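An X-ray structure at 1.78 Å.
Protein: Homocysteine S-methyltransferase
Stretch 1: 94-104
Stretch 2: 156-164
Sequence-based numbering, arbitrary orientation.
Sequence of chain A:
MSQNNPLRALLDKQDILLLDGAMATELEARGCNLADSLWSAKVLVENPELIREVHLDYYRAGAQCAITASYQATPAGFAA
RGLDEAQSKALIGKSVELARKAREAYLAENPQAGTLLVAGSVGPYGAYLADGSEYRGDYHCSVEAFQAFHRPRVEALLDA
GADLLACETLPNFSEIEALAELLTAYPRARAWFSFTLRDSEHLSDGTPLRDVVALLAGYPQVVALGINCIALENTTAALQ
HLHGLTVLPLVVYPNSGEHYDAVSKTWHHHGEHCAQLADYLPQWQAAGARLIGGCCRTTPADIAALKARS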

# COMPACT_ATOMS: atom_id res chain seq x y z
N LYS A 94 13.94 -0.34 -8.30
CA LYS A 94 13.38 -0.47 -9.64
C LYS A 94 11.85 -0.38 -9.64
O LYS A 94 11.27 0.19 -10.56
CB LYS A 94 13.81 -1.79 -10.27
CG LYS A 94 13.30 -1.99 -11.69
CD LYS A 94 13.97 -1.04 -12.66
CE LYS A 94 13.85 -1.54 -14.10
NZ LYS A 94 14.61 -2.80 -14.31
N SER A 95 11.22 -0.93 -8.61
CA SER A 95 9.76 -0.92 -8.53
C SER A 95 9.25 0.52 -8.45
O SER A 95 8.17 0.83 -8.98
CB SER A 95 9.25 -1.75 -7.33
OG SER A 95 9.38 -1.06 -6.09
N VAL A 96 10.03 1.39 -7.80
CA VAL A 96 9.72 2.81 -7.69
C VAL A 96 10.00 3.51 -9.01
O VAL A 96 9.21 4.33 -9.47
CB VAL A 96 10.54 3.51 -6.59
CG1 VAL A 96 10.11 4.99 -6.45
CG2 VAL A 96 10.36 2.79 -5.27
N GLU A 97 11.13 3.18 -9.62
CA GLU A 97 11.51 3.78 -10.88
C GLU A 97 10.45 3.55 -11.96
O GLU A 97 10.12 4.46 -12.71
CB GLU A 97 12.87 3.20 -11.33
CG GLU A 97 13.42 3.78 -12.61
CD GLU A 97 14.66 3.02 -13.08
OE1 GLU A 97 15.49 2.62 -12.23
OE2 GLU A 97 14.80 2.79 -14.31
N LEU A 98 9.90 2.34 -12.01
CA LEU A 98 8.91 2.01 -13.05
C LEU A 98 7.62 2.78 -12.83
O LEU A 98 6.97 3.19 -13.79
CB LEU A 98 8.62 0.51 -13.07
CG LEU A 98 9.78 -0.37 -13.53
CD1 LEU A 98 9.48 -1.83 -13.23
CD2 LEU A 98 10.00 -0.18 -15.04
N ALA A 99 7.24 2.99 -11.57
CA ALA A 99 6.04 3.79 -11.31
C ALA A 99 6.30 5.26 -11.65
O ALA A 99 5.42 5.95 -12.16
CB ALA A 99 5.59 3.64 -9.83
N ARG A 100 7.51 5.73 -11.35
CA ARG A 100 7.85 7.12 -11.66
C ARG A 100 7.89 7.32 -13.18
O ARG A 100 7.48 8.37 -13.68
CB ARG A 100 9.19 7.50 -11.02
CG ARG A 100 9.17 7.50 -9.49
CD ARG A 100 10.54 7.86 -8.94
NE ARG A 100 10.91 9.20 -9.36
CZ ARG A 100 12.15 9.68 -9.37
NH1 ARG A 100 13.17 8.93 -8.97
NH2 ARG A 100 12.36 10.93 -9.77
N LYS A 101 8.37 6.31 -13.90
CA LYS A 101 8.40 6.37 -15.37
C LYS A 101 6.99 6.42 -15.93
O LYS A 101 6.74 7.15 -16.89
CB LYS A 101 9.14 5.16 -15.96
CG LYS A 101 10.64 5.13 -15.67
CD LYS A 101 11.41 6.15 -16.49
CE LYS A 101 12.92 5.93 -16.36
NZ LYS A 101 13.35 4.57 -16.79
N ALA A 102 6.07 5.65 -15.35
CA ALA A 102 4.67 5.69 -15.78
C ALA A 102 4.03 7.06 -15.51
O ALA A 102 3.21 7.54 -16.30
CB ALA A 102 3.87 4.59 -15.10
N ARG A 103 4.41 7.68 -14.40
CA ARG A 103 3.93 9.02 -14.07
C ARG A 103 4.45 10.06 -15.07
O ARG A 103 3.71 10.95 -15.49
CB ARG A 103 4.36 9.41 -12.65
CG ARG A 103 3.94 10.83 -12.27
CD ARG A 103 4.20 11.11 -10.78
NE ARG A 103 5.62 11.01 -10.44
CZ ARG A 103 6.09 11.04 -9.20
NH1 ARG A 103 5.25 11.15 -8.17
NH2 ARG A 103 7.39 10.94 -8.98
N GLU A 104 5.72 9.94 -15.45
CA GLU A 104 6.28 10.81 -16.48
C GLU A 104 5.50 10.65 -17.78
O GLU A 104 5.12 11.64 -18.41
CB GLU A 104 7.77 10.51 -16.71
CG GLU A 104 8.66 10.86 -15.53
CD GLU A 104 8.54 12.32 -15.13
OE1 GLU A 104 9.00 13.18 -15.91
OE2 GLU A 104 7.98 12.61 -14.06
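Stretch 2 (156-164) ALLDAGADL

The strongest link between the two stretches is a salt bridge. Arg103 NH1 lies 2.8 Å from Asp163 OD2 and donates a hydrogen bond to it, with an N-H...acceptor angle of 145°. The carboxylate oxygen sits at the edge of the guanidinium, near its plane, where the N-H groups point. Arg103 reaches this position with chi1 and chi2 both t and chi3 p. The CA-to-CB bond of Asp163 points sideways, but the end of its side chain comes nearer to the helix. A water joins the same site. The water oxygen accepts from Arg103 NH2 at 2.9 Å and donates to Asp163 OD1 at 2.6 Å. The same water oxygen is 2.9 Å from Gly161 O, to which it also donates, so the ion pair is tied to the backbone of the turn.

One turn back along the helix, Arg100 makes a second polar contact. Arg100 NH1 donates to Ala160 O at 3.0 Å. The bond is weak, with an angle of 132°. The guanidinium lies oblique to this carbonyl and to that of Gly161. Arg100 CD is 4.2 Å from Gly161 O.

Stretch 1 is helical throughout, within a longer helix. Stretch 2 enters as the last part of a helix, turns, and reaches a strand residue at Leu164. Gly161 leaves helical geometry with phi/psi of 96/24. Two backbone bonds close a Schellman motif: Gly161 N to Leu158 O at 2.9 Å, and Ala162 N to Leu157 O at 3.1 Å. At these angles a CB on Gly161 would jam against the carbonyl O of Ala160. An ideal CB on Gly161 would also lie 3.0 Å from Arg100 NH1, which is tight.

The two stretches run in the same general sense: Leu157 and Ala160 lie by Val96, and Asp163 lies by Arg103. The nearest CA atoms across the stretches are Val96 CA and Ala160 CA, 6.1 Å apart.

Val96 is the centre of the packing. It is buried, with chi1 t, and its CA-to-CB bond points toward stretch 2. Val96 CB meets Ala160 CB at 3.7 Å; the small alanine side chain accompanies this close approach. Val96 CG1 rests on the turn, 3.6 Å from Ala160 O and 3.6 Å from Ala162 N. Val96 CG1 is 4.4 Å from Ala162 CB. Val96 CG2 packs against Leu157 CD2 at 3.5 Å. Leu157 has its CA-to-CB bond sideways, but its end comes nearer.

Ser95 OG is 4.2 Å from Leu157 CD2. In all, 322 Å² is buried between the stretches, both sides summed.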

# COMPACT_ATOMS: atom_id res chain seq x y z
N ALA A 156 15.56 1.65 0.48
CA ALA A 156 15.59 1.55 -0.97
C ALA A 156 14.43 2.32 -1.61
O ALA A 156 14.60 2.98 -2.64
CB ALA A 156 15.55 0.09 -1.40
N LEU A 157 13.25 2.25 -0.99
CA LEU A 157 12.07 2.95 -1.51
C LEU A 157 12.24 4.47 -1.41
O LEU A 157 11.89 5.21 -2.33
CB LEU A 157 10.81 2.50 -0.75
CG LEU A 157 10.31 1.06 -0.98
CD1 LEU A 157 9.19 0.72 0.02
CD2 LEU A 157 9.78 0.85 -2.40
N LEU A 158 12.79 4.94 -0.29
CA LEU A 158 12.98 6.37 -0.10
C LEU A 158 14.09 6.89 -1.03
O LEU A 158 13.94 7.93 -1.67
CB LEU A 158 13.31 6.69 1.37
CG LEU A 158 12.18 6.43 2.38
CD1 LEU A 158 12.65 6.62 3.84
CD2 LEU A 158 10.98 7.32 2.10
N ASP A 159 15.19 6.14 -1.11
CA ASP A 159 16.31 6.55 -1.96
C ASP A 159 15.94 6.60 -3.43
O ASP A 159 16.51 7.39 -4.18
CB ASP A 159 17.51 5.62 -1.77
CG ASP A 159 18.21 5.84 -0.46
OD1 ASP A 159 18.01 6.91 0.16
OD2 ASP A 159 18.96 4.94 -0.03
N ALA A 160 15.01 5.74 -3.84
CA ALA A 160 14.55 5.70 -5.22
C ALA A 160 13.53 6.81 -5.50
O ALA A 160 13.12 7.01 -6.65
CB ALA A 160 13.95 4.34 -5.55
N GLY A 161 13.10 7.51 -4.46
CA GLY A 161 12.22 8.66 -4.64
C GLY A 161 10.71 8.45 -4.49
O GLY A 161 9.95 9.21 -5.06
N ALA A 162 10.29 7.43 -3.75
CA ALA A 162 8.88 7.31 -3.35
C ALA A 162 8.42 8.58 -2.63
O ALA A 162 9.17 9.13 -1.82
CB ALA A 162 8.68 6.10 -2.45
N ASP A 163 7.21 9.04 -2.92
CA ASP A 163 6.64 10.21 -2.25
C ASP A 163 6.23 9.86 -0.84
O ASP A 163 6.31 10.68 0.08
CB ASP A 163 5.45 10.77 -3.02
CG ASP A 163 5.84 11.21 -4.41
OD1 ASP A 163 6.74 12.06 -4.52
OD2 ASP A 163 5.26 10.68 -5.39
N LEU A 164 5.76 8.63 -0.67
CA LEU A 164 5.44 8.14 0.66
C LEU A 164 5.47 6.62 0.69
O LEU A 164 5.64 5.97 -0.34
CB LEU A 164 4.09 8.65 1.13
CG LEU A 164 2.83 8.13 0.45
CD1 LEU A 164 1.62 8.65 1.24
CD2 LEU A 164 2.71 8.58 -0.99
O HOH W 1 8.50 11.36 -6.32